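Local coordinates for protein YghZ aldo-keto reductase (Escherichia coli, PDB 3N6Q) that probably catalyses the nicotinamide-dependent reduction of aldehydes or ketones to alcohols, as a TIM-barrel member of the aldo-keto reductase family, at residues N263-S266 / L267-N271; Q279-A282 / Q283-S287; L318-S321 / T322-A326; L30-W33 / H34-H38; L49-A52 / F53-I57. One frame throughout, in Å; residues are numbered along the deposited sequence.

Contact 1. Residues N263-S266 / L267-N271; sequences NLNS and LRLLN
Asn-263 to Ser-266 and Leu-267 to Asn-271 run on as a single helix, the amides of Leu-267, Arg-268, Leu-269 and Leu-270 each donating to the carbonyl oxygen four residues back, with Leu-267 N 2.9 Å from Asn-263 O. On the outward side, Asn-265 and Arg-268 make the main side-chain meeting. The arginine chain bends about its CG-CD bond (chi3 -108°) and folds back along the helix, which lays its guanidinium flat over the backbone of Asn-265, with the CA of that residue 3.5 Å above the centre of the plane. Arg-268 NH2 comes to 3.9 Å from Leu-264 CB. Asn-265 OD1 comes to 3.0 Å from Arg-268 NH1, the two side chains crossing at about a right angle and the amide and guanidinium planes standing 73° apart. The other branch of that amide, ND2, lies 3.9 Å from Leu-269 CD1. An alanine in place of Asn-265 would take away both branches, and is likely to leave the guanidinium freer to swing off the helix. Two other polar side chains have partners beyond the segments: Asn-263 ND2 bonds to Gly-335 O, and Ser-266 OG to His-331 O. Helix 322-334 receives Leu-269 and Leu-270 through His-331, Leu-270 also touching Ile-328 and Ile-332, while Met-281 of helix 281-289 packs on Leu-270 and Asn-271.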
loop_
_atom_site.group_PDB
_atom_site.type_symbol
_atom_site.label_atom_id
_atom_site.label_comp_id
_atom_site.label_asym_id
_atom_site.label_seq_id
_atom_site.Cartn_x
_atom_site.Cartn_y
_atom_site.Cartn_z
ATOM N N ASN B 263 -39.158 8.012 40.048
ATOM C CA ASN B 263 -38.063 7.251 39.445
ATOM C C ASN B 263 -37.666 6.083 40.339
ATOM O O ASN B 263 -37.518 4.951 39.875
ATOM C CB ASN B 263 -36.802 8.114 39.272
ATOM C CG ASN B 263 -36.921 9.171 38.194
ATOM O OD1 ASN B 263 -36.099 10.083 38.190
ATOM N ND2 ASN B 263 -37.871 9.036 37.242
ATOM N N LEU B 264 -37.403 6.393 41.604
ATOM C CA LEU B 264 -36.924 5.409 42.564
ATOM C C LEU B 264 -37.915 4.281 42.804
ATOM O O LEU B 264 -37.500 3.118 42.997
ATOM C CB LEU B 264 -36.577 6.067 43.908
ATOM C CG LEU B 264 -35.281 6.888 43.828
ATOM C CD1 LEU B 264 -35.171 7.898 44.976
ATOM C CD2 LEU B 264 -34.057 5.991 43.771
ATOM N N ASN B 265 -39.198 4.643 42.870
ATOM C CA ASN B 265 -40.248 3.643 43.043
ATOM C C ASN B 265 -40.218 2.620 41.891
ATOM O O ASN B 265 -40.337 1.385 42.107
ATOM C CB ASN B 265 -41.632 4.287 43.099
ATOM C CG ASN B 265 -42.676 3.344 43.679
ATOM O OD1 ASN B 265 -42.582 2.945 44.846
ATOM N ND2 ASN B 265 -43.656 2.979 42.872
ATOM N N SER B 266 -40.145 3.122 40.664
ATOM C CA SER B 266 -40.046 2.218 39.532
ATOM C C SER B 266 -38.758 1.424 39.521
ATOM O O SER B 266 -38.775 0.269 39.146
ATOM C CB SER B 266 -40.234 2.942 38.211
ATOM O OG SER B 266 -41.620 3.186 38.007
ATOM N N LEU B 267 -37.621 2.022 39.880
ATOM C CA LEU B 267 -36.390 1.211 39.952
ATOM C C LEU B 267 -36.469 0.092 41.005
ATOM O O LEU B 267 -35.925 -1.010 40.789
ATOM C CB LEU B 267 -35.146 2.062 40.221
ATOM C CG LEU B 267 -34.799 3.017 39.084
ATOM C CD1 LEU B 267 -33.858 4.071 39.666
ATOM C CD2 LEU B 267 -34.104 2.186 37.953
ATOM N N ARG B 268 -37.130 0.394 42.134
ATOM C CA ARG B 268 -37.403 -0.598 43.153
ATOM C C ARG B 268 -38.246 -1.752 42.591
ATOM O O ARG B 268 -37.940 -2.892 42.838
ATOM C CB ARG B 268 -38.056 0.035 44.398
ATOM C CG ARG B 268 -37.122 0.967 45.226
ATOM C CD ARG B 268 -37.801 1.629 46.468
ATOM N NE ARG B 268 -38.074 3.070 46.329
ATOM C CZ ARG B 268 -39.275 3.622 46.492
ATOM N NH1 ARG B 268 -40.322 2.852 46.766
ATOM N NH2 ARG B 268 -39.446 4.940 46.343
ATOM N N LEU B 269 -39.268 -1.450 41.822
ATOM C CA LEU B 269 -40.133 -2.511 41.274
ATOM C C LEU B 269 -39.394 -3.310 40.181
ATOM O O LEU B 269 -39.498 -4.544 40.095
ATOM C CB LEU B 269 -41.391 -1.887 40.689
ATOM C CG LEU B 269 -42.401 -1.382 41.735
ATOM C CD1 LEU B 269 -43.434 -0.449 41.019
ATOM C CD2 LEU B 269 -43.074 -2.592 42.387
ATOM N N LEU B 270 -38.563 -2.621 39.411
ATOM C CA LEU B 270 -37.686 -3.369 38.495
ATOM C C LEU B 270 -36.719 -4.315 39.223
ATOM O O LEU B 270 -36.512 -5.470 38.759
ATOM C CB LEU B 270 -36.935 -2.416 37.551
ATOM C CG LEU B 270 -37.829 -1.734 36.503
ATOM C CD1 LEU B 270 -37.017 -0.518 35.955
ATOM C CD2 LEU B 270 -38.143 -2.765 35.394
ATOM N N ASN B 271 -36.180 -3.894 40.365
ATOM C CA ASN B 271 -35.249 -4.737 41.127
ATOM C C ASN B 271 -35.995 -5.955 41.696
ATOM O O ASN B 271 -35.425 -7.077 41.792
ATOM C CB ASN B 271 -34.638 -3.927 42.292
ATOM C CG ASN B 271 -33.606 -4.715 43.062
ATOM O OD1 ASN B 271 -32.693 -5.299 42.477
ATOM N ND2 ASN B 271 -33.779 -4.791 44.388
#

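Contact 2. Residues Q279-A282 / Q283-S287; sequences QSMA and QMALS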
loop_
_atom_site.group_PDB
_atom_site.type_symbol
_atom_site.label_atom_id
_atom_site.label_comp_id
_atom_site.label_asym_id
_atom_site.label_seq_id
_atom_site.Cartn_x
_atom_site.Cartn_y
_atom_site.Cartn_z
ATOM N N GLN B 279 -32.020 -12.934 39.785
ATOM C CA GLN B 279 -30.968 -12.032 39.224
ATOM C C GLN B 279 -30.842 -10.814 40.080
ATOM O O GLN B 279 -31.830 -10.366 40.695
ATOM C CB GLN B 279 -31.339 -11.567 37.812
ATOM C CG GLN B 279 -31.453 -12.720 36.793
ATOM C CD GLN B 279 -31.445 -12.235 35.351
ATOM O OE1 GLN B 279 -32.415 -11.631 34.852
ATOM N NE2 GLN B 279 -30.367 -12.545 34.658
ATOM N N SER B 280 -29.639 -10.202 40.073
ATOM C CA SER B 280 -29.516 -8.835 40.541
ATOM C C SER B 280 -30.124 -7.922 39.490
ATOM O O SER B 280 -30.277 -8.284 38.336
ATOM C CB SER B 280 -28.034 -8.417 40.707
ATOM O OG SER B 280 -27.368 -8.541 39.456
ATOM N N MET B 281 -30.333 -6.682 39.866
ATOM C CA MET B 281 -30.780 -5.704 38.892
ATOM C C MET B 281 -29.824 -5.575 37.700
ATOM O O MET B 281 -30.269 -5.546 36.547
ATOM C CB MET B 281 -31.038 -4.350 39.552
ATOM C CG MET B 281 -31.502 -3.303 38.564
ATOM S SD MET B 281 -33.147 -3.658 37.910
ATOM C CE MET B 281 -32.901 -3.517 36.139
ATOM N N ALA B 282 -28.519 -5.547 37.961
ATOM C CA ALA B 282 -27.517 -5.423 36.861
ATOM C C ALA B 282 -27.585 -6.637 35.923
ATOM O O ALA B 282 -27.545 -6.495 34.702
ATOM C CB ALA B 282 -26.088 -5.289 37.467
ATOM N N GLN B 283 -27.711 -7.839 36.491
ATOM C CA GLN B 283 -27.772 -9.022 35.656
ATOM C C GLN B 283 -29.030 -8.951 34.790
ATOM O O GLN B 283 -28.947 -9.232 33.592
ATOM C CB GLN B 283 -27.800 -10.316 36.486
ATOM C CG GLN B 283 -26.419 -10.624 37.121
ATOM C CD GLN B 283 -26.499 -11.613 38.249
ATOM O OE1 GLN B 283 -27.587 -11.863 38.800
ATOM N NE2 GLN B 283 -25.340 -12.162 38.639
ATOM N N MET B 284 -30.177 -8.573 35.373
ATOM C CA MET B 284 -31.414 -8.493 34.525
ATOM C C MET B 284 -31.236 -7.452 33.373
ATOM O O MET B 284 -31.695 -7.655 32.254
ATOM C CB MET B 284 -32.663 -8.116 35.311
ATOM C CG MET B 284 -33.936 -8.197 34.321
ATOM S SD MET B 284 -35.426 -7.897 35.345
ATOM C CE MET B 284 -35.364 -6.088 35.544
ATOM N N ALA B 285 -30.662 -6.297 33.706
ATOM C CA ALA B 285 -30.392 -5.240 32.708
ATOM C C ALA B 285 -29.514 -5.742 31.522
ATOM O O ALA B 285 -29.809 -5.464 30.345
ATOM C CB ALA B 285 -29.726 -3.972 33.437
ATOM N N LEU B 286 -28.456 -6.517 31.826
ATOM C CA LEU B 286 -27.623 -7.123 30.828
ATOM C C LEU B 286 -28.326 -8.251 30.058
ATOM O O LEU B 286 -28.201 -8.348 28.838
ATOM C CB LEU B 286 -26.330 -7.653 31.437
ATOM C CG LEU B 286 -25.494 -6.569 32.130
ATOM C CD1 LEU B 286 -24.241 -7.267 32.822
ATOM C CD2 LEU B 286 -25.115 -5.454 31.123
ATOM N N SER B 287 -29.084 -9.081 30.768
ATOM C CA SER B 287 -29.796 -10.179 30.093
ATOM C C SER B 287 -30.795 -9.601 29.100
ATOM O O SER B 287 -30.979 -10.111 28.020
ATOM C CB SER B 287 -30.547 -11.017 31.153
ATOM O OG SER B 287 -29.608 -11.734 31.958
#
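Gln-279 reaches past the start of helix 281-289 to Ser-287, two turns further on, and its side chain can be followed atom by atom. CB rests near Gln-283, 4.0 Å from that residue's CB. Beyond CG the chain is extended, and CD comes over the backbone of Met-284. There the amide divides: OE1 lies 3.3 Å from Met-284 CA and accepts from Arg-277 NE, while NE2 donates to Ser-287 OG at 2.9 Å, the hydroxyl lying almost in the amide plane. Buried Ser-287 OG also meets Ala-314 O and Asn-317 O.

Ser-280 and Gln-283 close a capping box at the N-terminus of the helix. Gln-283 N donates to Ser-280 OG at 3.1 Å, and Ser-280 N returns a bond to Gln-283 OE1 at 2.9 Å, approaching from above the carbonyl plane (36° out of it). A chi1 of 59° sets Ser-280 OG between its own N and C, within reach of the amide it caps. Away from the box, Met-281 packs towards Met-284. Helix 261-276 lies against both methionines, helix 305-312 holds the box through Glu-310, and Leu-286 faces strand 297-300.

Contact 3. Residues L318-S321 / T322-A326; sequences LTFS and TKELA
Ser-321 and Glu-324 form a capping box, a local contact at the surface where the loop after helix 305-312 turns into helix 322-334, near the C-terminal end of this TIM-barrel chain. Ser-321 is the N-cap. Its OG accepts from Glu-324 N at 3.1 Å, and Ser-321 N donates in return to Glu-324 OE1 at 2.9 Å, so each residue uses one backbone amide and one side-chain oxygen. With chi1 at 76°, the serine hydroxyl sits between its own backbone N and carbonyl carbon, turned to the amide it caps. The glutamate reaches back by a chain extended beyond CG (chi2 -179°), and OE1 receives the serine amide on its anti lone pair, the one directed away from OE2. Regular helical bonding begins at the same residue, with Leu-325 N donating to Ser-321 O.

The second carboxylate oxygen is also engaged, OE2 making a salt bridge with Arg-277. That arginine also bonds to Thr-319 O and lies against the Phe-320 ring in a cation-pi contact, so one charged group ties the cap to the loop before it. Together with the amides at the helix start, it would probably favour the ionised form of Glu-324. Phe-320 also makes an edge-to-face pair with Trp-288 and packs on Met-284 of helix 281-289. Within the contact, Phe-320 and Leu-325 cross at about a right angle, the leucine methyl CD2 lying 3.7 Å from Phe-320 CB.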
loop_
_atom_site.group_PDB
_atom_site.type_symbol
_atom_site.label_atom_id
_atom_site.label_comp_id
_atom_site.label_asym_id
_atom_site.label_seq_id
_atom_site.Cartn_x
_atom_site.Cartn_y
_atom_site.Cartn_z
ATOM N N LEU B 318 -31.126 -15.700 29.892
ATOM C CA LEU B 318 -31.336 -14.738 28.813
ATOM C C LEU B 318 -32.803 -14.729 28.356
ATOM O O LEU B 318 -33.147 -14.067 27.371
ATOM C CB LEU B 318 -30.408 -15.068 27.652
ATOM C CG LEU B 318 -28.926 -14.899 28.032
ATOM C CD1 LEU B 318 -28.070 -15.291 26.823
ATOM C CD2 LEU B 318 -28.577 -13.427 28.505
ATOM N N THR B 319 -33.670 -15.432 29.083
ATOM C CA THR B 319 -35.051 -15.496 28.534
ATOM C C THR B 319 -36.018 -14.599 29.299
ATOM O O THR B 319 -36.054 -14.607 30.549
ATOM C CB THR B 319 -35.584 -16.958 28.483
ATOM O OG1 THR B 319 -35.604 -17.459 29.793
ATOM C CG2 THR B 319 -34.657 -17.874 27.717
ATOM N N PHE B 320 -36.893 -13.926 28.549
ATOM C CA PHE B 320 -37.961 -13.131 29.134
ATOM C C PHE B 320 -39.286 -13.544 28.469
ATOM O O PHE B 320 -39.344 -13.622 27.270
ATOM C CB PHE B 320 -37.737 -11.642 28.800
ATOM C CG PHE B 320 -36.535 -11.026 29.530
ATOM C CD1 PHE B 320 -36.743 -10.277 30.721
ATOM C CD2 PHE B 320 -35.221 -11.268 29.076
ATOM C CE1 PHE B 320 -35.587 -9.694 31.448
ATOM C CE2 PHE B 320 -34.104 -10.775 29.822
ATOM C CZ PHE B 320 -34.300 -9.982 30.966
ATOM N N SER B 321 -40.342 -13.668 29.255
ATOM C CA SER B 321 -41.681 -13.862 28.662
ATOM C C SER B 321 -42.216 -12.530 28.113
ATOM O O SER B 321 -41.745 -11.417 28.446
ATOM C CB SER B 321 -42.630 -14.426 29.697
ATOM O OG SER B 321 -43.016 -13.402 30.577
ATOM N N THR B 322 -43.205 -12.637 27.222
ATOM C CA THR B 322 -43.899 -11.474 26.748
ATOM C C THR B 322 -44.504 -10.646 27.876
ATOM O O THR B 322 -44.408 -9.406 27.871
ATOM C CB THR B 322 -44.991 -11.909 25.749
ATOM O OG1 THR B 322 -44.336 -12.412 24.575
ATOM C CG2 THR B 322 -45.830 -10.775 25.409
ATOM N N LYS B 323 -45.074 -11.313 28.880
ATOM C CA LYS B 323 -45.660 -10.612 30.006
ATOM C C LYS B 323 -44.578 -9.785 30.771
ATOM O O LYS B 323 -44.855 -8.680 31.232
ATOM C CB LYS B 323 -46.242 -11.646 30.977
ATOM C CG LYS B 323 -46.965 -11.053 32.183
ATOM C CD LYS B 323 -47.598 -12.185 33.027
ATOM C CE LYS B 323 -48.476 -11.616 34.132
ATOM N NZ LYS B 323 -48.924 -12.737 34.991
ATOM N N GLU B 324 -43.422 -10.408 31.004
ATOM C CA GLU B 324 -42.308 -9.765 31.715
ATOM C C GLU B 324 -41.837 -8.557 30.937
ATOM O O GLU B 324 -41.624 -7.482 31.514
ATOM C CB GLU B 324 -41.109 -10.727 31.817
ATOM C CG GLU B 324 -41.130 -11.641 32.980
ATOM C CD GLU B 324 -39.876 -12.538 33.012
ATOM O OE1 GLU B 324 -39.600 -13.211 32.011
ATOM O OE2 GLU B 324 -39.205 -12.574 34.050
ATOM N N LEU B 325 -41.651 -8.711 29.633
ATOM C CA LEU B 325 -41.215 -7.572 28.817
ATOM C C LEU B 325 -42.172 -6.358 28.887
ATOM O O LEU B 325 -41.728 -5.192 28.970
ATOM C CB LEU B 325 -40.944 -7.999 27.363
ATOM C CG LEU B 325 -39.770 -8.979 27.198
ATOM C CD1 LEU B 325 -39.708 -9.377 25.707
ATOM C CD2 LEU B 325 -38.415 -8.201 27.662
ATOM N N ALA B 326 -43.488 -6.641 28.839
ATOM C CA ALA B 326 -44.493 -5.631 28.887
ATOM C C ALA B 326 -44.507 -4.996 30.275
ATOM O O ALA B 326 -44.655 -3.779 30.409
ATOM C CB ALA B 326 -45.900 -6.262 28.582
HETATM O O HOH W 1 -38.868 -15.556 32.054
#

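Contact 4. Residues L30-W33 / H34-H38; sequences LGLW and HNFGH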
loop_
_atom_site.group_PDB
_atom_site.type_symbol
_atom_site.label_atom_id
_atom_site.label_comp_id
_atom_site.label_asym_id
_atom_site.label_seq_id
_atom_site.Cartn_x
_atom_site.Cartn_y
_atom_site.Cartn_z
ATOM N N LEU B 30 -15.097 -5.854 27.924
ATOM C CA LEU B 30 -14.654 -4.937 28.959
ATOM C C LEU B 30 -14.336 -3.543 28.359
ATOM O O LEU B 30 -13.566 -3.443 27.408
ATOM C CB LEU B 30 -13.395 -5.499 29.635
ATOM C CG LEU B 30 -12.907 -4.553 30.770
ATOM C CD1 LEU B 30 -13.804 -4.546 32.057
ATOM C CD2 LEU B 30 -11.441 -4.901 31.175
ATOM N N GLY B 31 -14.938 -2.499 28.908
ATOM C CA GLY B 31 -14.649 -1.099 28.450
ATOM C C GLY B 31 -13.726 -0.414 29.458
ATOM O O GLY B 31 -13.796 -0.693 30.635
ATOM N N LEU B 32 -12.847 0.451 28.968
ATOM C CA LEU B 32 -11.828 1.101 29.806
ATOM C C LEU B 32 -12.071 2.573 29.891
ATOM O O LEU B 32 -11.172 3.372 30.209
ATOM C CB LEU B 32 -10.420 0.789 29.269
ATOM C CG LEU B 32 -9.898 -0.638 29.542
ATOM C CD1 LEU B 32 -10.522 -1.679 28.595
ATOM C CD2 LEU B 32 -8.378 -0.708 29.392
ATOM N N TRP B 33 -13.338 2.951 29.778
ATOM C CA TRP B 33 -13.720 4.359 29.910
ATOM C C TRP B 33 -13.293 4.976 31.244
ATOM O O TRP B 33 -12.594 6.005 31.259
ATOM C CB TRP B 33 -15.233 4.474 29.703
ATOM C CG TRP B 33 -15.758 5.888 29.803
ATOM C CD1 TRP B 33 -15.108 7.067 29.499
ATOM C CD2 TRP B 33 -17.077 6.240 30.192
ATOM N NE1 TRP B 33 -15.961 8.117 29.680
ATOM C CE2 TRP B 33 -17.183 7.633 30.092
ATOM C CE3 TRP B 33 -18.216 5.487 30.578
ATOM C CZ2 TRP B 33 -18.370 8.309 30.395
ATOM C CZ3 TRP B 33 -19.385 6.166 30.930
ATOM C CH2 TRP B 33 -19.459 7.557 30.805
ATOM N N HIS B 34 -13.536 4.249 32.337
ATOM C CA HIS B 34 -12.973 4.607 33.633
ATOM C C HIS B 34 -12.150 3.490 34.231
ATOM O O HIS B 34 -12.155 2.363 33.713
ATOM C CB HIS B 34 -14.119 4.973 34.614
ATOM C CG HIS B 34 -14.965 6.115 34.140
ATOM N ND1 HIS B 34 -16.300 5.961 33.819
ATOM C CD2 HIS B 34 -14.657 7.411 33.888
ATOM C CE1 HIS B 34 -16.795 7.140 33.466
ATOM N NE2 HIS B 34 -15.799 8.007 33.395
ATOM N N ASN B 35 -11.417 3.824 35.303
ATOM C CA ASN B 35 -10.706 2.849 36.157
ATOM C C ASN B 35 -9.302 2.535 35.686
ATOM O O ASN B 35 -8.630 1.716 36.319
ATOM C CB ASN B 35 -11.507 1.523 36.418
ATOM C CG ASN B 35 -12.931 1.797 36.891
ATOM O OD1 ASN B 35 -13.900 1.521 36.159
ATOM N ND2 ASN B 35 -13.036 2.575 37.917
ATOM N N PHE B 36 -8.910 3.068 34.507
ATOM C CA PHE B 36 -7.607 2.787 33.893
ATOM C C PHE B 36 -6.740 4.004 33.644
ATOM O O PHE B 36 -5.852 3.954 32.812
ATOM C CB PHE B 36 -7.767 1.985 32.571
ATOM C CG PHE B 36 -8.336 0.574 32.811
ATOM C CD1 PHE B 36 -7.477 -0.462 32.978
ATOM C CD2 PHE B 36 -9.698 0.384 33.119
ATOM C CE1 PHE B 36 -7.926 -1.800 33.275
ATOM C CE2 PHE B 36 -10.194 -0.921 33.468
ATOM C CZ PHE B 36 -9.321 -2.012 33.510
ATOM N N GLY B 37 -7.010 5.078 34.365
ATOM C CA GLY B 37 -6.250 6.324 34.214
ATOM C C GLY B 37 -5.030 6.337 35.109
ATOM O O GLY B 37 -4.790 5.382 35.863
ATOM N N HIS B 38 -4.222 7.404 35.000
ATOM C CA HIS B 38 -3.093 7.541 35.949
ATOM C C HIS B 38 -3.609 7.805 37.347
ATOM O O HIS B 38 -2.832 7.749 38.314
ATOM C CB HIS B 38 -2.178 8.699 35.517
ATOM C CG HIS B 38 -1.373 8.379 34.306
ATOM N ND1 HIS B 38 -0.864 7.124 34.055
ATOM C CD2 HIS B 38 -0.965 9.171 33.284
ATOM C CE1 HIS B 38 -0.201 7.149 32.908
ATOM N NE2 HIS B 38 -0.189 8.399 32.461
HETATM O O HOH W 2 -15.279 1.947 32.365
HETATM O O HOH W 3 -9.791 4.732 32.346
#
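His-34, Trp-33 and Phe-36 carry most of this contact, which forms where strand 24-31 gives way to the loop leading to helix 42-54. Trp-33 and His-34 are neighbours in sequence and their side chains lie side by side, pointing the same way. His-34 CE1 rests over the middle of the indole face, 3.4 Å from Trp-33 CD2. The two flat groups are inclined, with 32° between the imidazole and the five-membered ring. Trp-33 holds its CG anti to the backbone N (chi1 -179°), which swings the indole round beside the following residue. Replacing Trp-33 by an alanine would remove this surface and is likely to leave the imidazole free to turn, as well as opening a gap beside Tyr-66 and Phe-222.

Strand 24-31 is a parallel strand of the TIM barrel, bonded through its backbone to strands 59-61 and 297-300, and the loop leaves from its C-terminal end, the end at which the active site of aldo-keto reductases lies. Phe-36 turns back from this loop onto Leu-32. The leucine comes over one face of the ring in a CH-pi contact, CG 3.8 Å from the ring centroid, while Leu-30 CD2 reaches Phe-36 CZ at 4.3 Å. A water joins the backbone here, accepting from Phe-36 N and lying 2.9 Å from Leu-32 O. Ile-48 and Leu-49 of helix 42-54 also pack on Phe-36, and Ala-73 of helix 72-84 joins them.

Contact 5. Residues L49-A52 / F53-I57; sequences LRKA and FDLGI
Ala-52 O gathers the end of helix 42-54: Ile-57 N donates to it at 2.9 Å, and Leu-55 N adds a weak bond at 3.1 Å. The stronger bond of Leu-55 N goes to Lys-51 O. Beside the Ala-52 carbonyl the side chains close up, Ala-52 CB lying 4.1 Å from Ile-57 CB. Lys-51 and Leu-55 cross at a slant. Bends at chi2 and chi3 (63° and 67°) curl the lysine chain, bringing its CD to 4.0 Å from Leu-55 CD1.

The turn is a Schellman motif. Gly-56 takes a positive phi (88°), at which a CB would jam against the preceding carbonyl oxygen, and its N bonds to Phe-53 O. The chain thereby leaves the helix towards strand 59-61, within the beta-alpha-beta unit that begins at strand 24-31.

Further out, the polar ends have partners elsewhere. Lys-51 NZ forms a salt bridge with Glu-309, Arg-50 NE with Asp-84, and Asp-54 OD1 accepts from Asn-6 N. Leu-308 of helix 305-312 covers Lys-51, Ala-52 and Leu-55, while Phe-60 of strand 59-61 lies against Leu-49 and Ala-52.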
loop_
_atom_site.group_PDB
_atom_site.type_symbol
_atom_site.label_atom_id
_atom_site.label_comp_id
_atom_site.label_asym_id
_atom_site.label_seq_id
_atom_site.Cartn_x
_atom_site.Cartn_y
_atom_site.Cartn_z
ATOM N N LEU B 49 -8.028 -6.746 34.252
ATOM C CA LEU B 49 -7.763 -7.376 32.949
ATOM C C LEU B 49 -7.602 -8.861 33.049
ATOM O O LEU B 49 -7.978 -9.639 32.110
ATOM C CB LEU B 49 -6.504 -6.771 32.256
ATOM C CG LEU B 49 -6.609 -5.245 32.027
ATOM C CD1 LEU B 49 -5.325 -4.713 31.314
ATOM C CD2 LEU B 49 -7.802 -4.913 31.098
ATOM N N ARG B 50 -6.882 -9.286 34.093
ATOM C CA ARG B 50 -6.607 -10.712 34.202
ATOM C C ARG B 50 -7.896 -11.492 34.441
ATOM O O ARG B 50 -8.083 -12.552 33.890
ATOM C CB ARG B 50 -5.667 -11.003 35.384
ATOM C CG ARG B 50 -4.219 -10.564 35.098
ATOM C CD ARG B 50 -3.350 -10.984 36.302
ATOM N NE ARG B 50 -1.916 -10.767 36.059
ATOM C CZ ARG B 50 -0.951 -11.227 36.862
ATOM N NH1 ARG B 50 -1.275 -11.907 37.967
ATOM N NH2 ARG B 50 0.335 -10.961 36.591
ATOM N N LYS B 51 -8.727 -10.951 35.299
ATOM C CA LYS B 51 -10.019 -11.579 35.564
ATOM C C LYS B 51 -10.880 -11.602 34.310
ATOM O O LYS B 51 -11.437 -12.683 33.953
ATOM C CB LYS B 51 -10.738 -10.880 36.729
ATOM C CG LYS B 51 -12.197 -11.389 37.007
ATOM C CD LYS B 51 -12.151 -12.883 37.436
ATOM C CE LYS B 51 -11.464 -13.022 38.785
ATOM N NZ LYS B 51 -11.600 -14.398 39.372
ATOM N N ALA B 52 -10.956 -10.453 33.603
ATOM C CA ALA B 52 -11.697 -10.412 32.340
ATOM C C ALA B 52 -11.301 -11.547 31.414
ATOM O O ALA B 52 -12.150 -12.329 30.945
ATOM C CB ALA B 52 -11.505 -9.046 31.634
ATOM N N PHE B 53 -10.003 -11.675 31.159
ATOM C CA PHE B 53 -9.520 -12.668 30.205
ATOM C C PHE B 53 -9.728 -14.109 30.720
ATOM O O PHE B 53 -10.064 -14.995 29.933
ATOM C CB PHE B 53 -8.049 -12.416 29.887
ATOM C CG PHE B 53 -7.517 -13.227 28.739
ATOM C CD1 PHE B 53 -8.116 -13.157 27.475
ATOM C CD2 PHE B 53 -6.425 -14.080 28.927
ATOM C CE1 PHE B 53 -7.617 -13.902 26.379
ATOM C CE2 PHE B 53 -5.874 -14.821 27.800
ATOM C CZ PHE B 53 -6.466 -14.731 26.550
ATOM N N ASP B 54 -9.550 -14.318 32.027
ATOM C CA ASP B 54 -9.806 -15.671 32.630
ATOM C C ASP B 54 -11.306 -16.041 32.520
ATOM O O ASP B 54 -11.665 -17.240 32.582
ATOM C CB ASP B 54 -9.419 -15.643 34.077
ATOM C CG ASP B 54 -7.909 -15.777 34.296
ATOM O OD1 ASP B 54 -7.174 -16.159 33.381
ATOM O OD2 ASP B 54 -7.536 -15.611 35.436
ATOM N N LEU B 55 -12.169 -15.036 32.413
ATOM C CA LEU B 55 -13.630 -15.294 32.171
ATOM C C LEU B 55 -14.019 -15.449 30.708
ATOM O O LEU B 55 -15.199 -15.688 30.405
ATOM C CB LEU B 55 -14.509 -14.225 32.829
ATOM C CG LEU B 55 -14.507 -14.097 34.340
ATOM C CD1 LEU B 55 -15.106 -12.761 34.707
ATOM C CD2 LEU B 55 -15.276 -15.308 35.052
ATOM N N GLY B 56 -13.037 -15.414 29.795
ATOM C CA GLY B 56 -13.318 -15.512 28.363
ATOM C C GLY B 56 -13.606 -14.170 27.702
ATOM O O GLY B 56 -13.991 -14.110 26.542
ATOM N N ILE B 57 -13.522 -13.090 28.449
ATOM C CA ILE B 57 -13.729 -11.774 27.811
ATOM C C ILE B 57 -12.466 -11.435 27.010
ATOM O O ILE B 57 -11.413 -11.191 27.585
ATOM C CB ILE B 57 -14.033 -10.724 28.834
ATOM C CG1 ILE B 57 -15.338 -11.106 29.576
ATOM C CG2 ILE B 57 -14.142 -9.337 28.158
ATOM C CD1 ILE B 57 -15.664 -10.139 30.624
#

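In the fold
Contacts 2 and 4 are the buried ones, contacts 1 and 5 are partly buried, and contact 3 lies at the surface. Contacts 1, 2 and 3 form a cluster: Leu-270 of contact 1 touches Met-284 of contact 2, which in turn packs on Phe-320 of contact 3. Contacts 4 and 5 belong to one beta-alpha-beta unit and meet through Leu-30 and Leu-49; contacts 3 and 4 lie on opposite sides of the chain's centre. Chemistry follows position. Capping boxes start helices in contacts 2 and 3, with a neutral glutamine in contact 2 and a glutamate in contact 3. Contact 5 ends a helix, contact 1 lies in the first turns of helix 261-276, and contact 4 relies on rings.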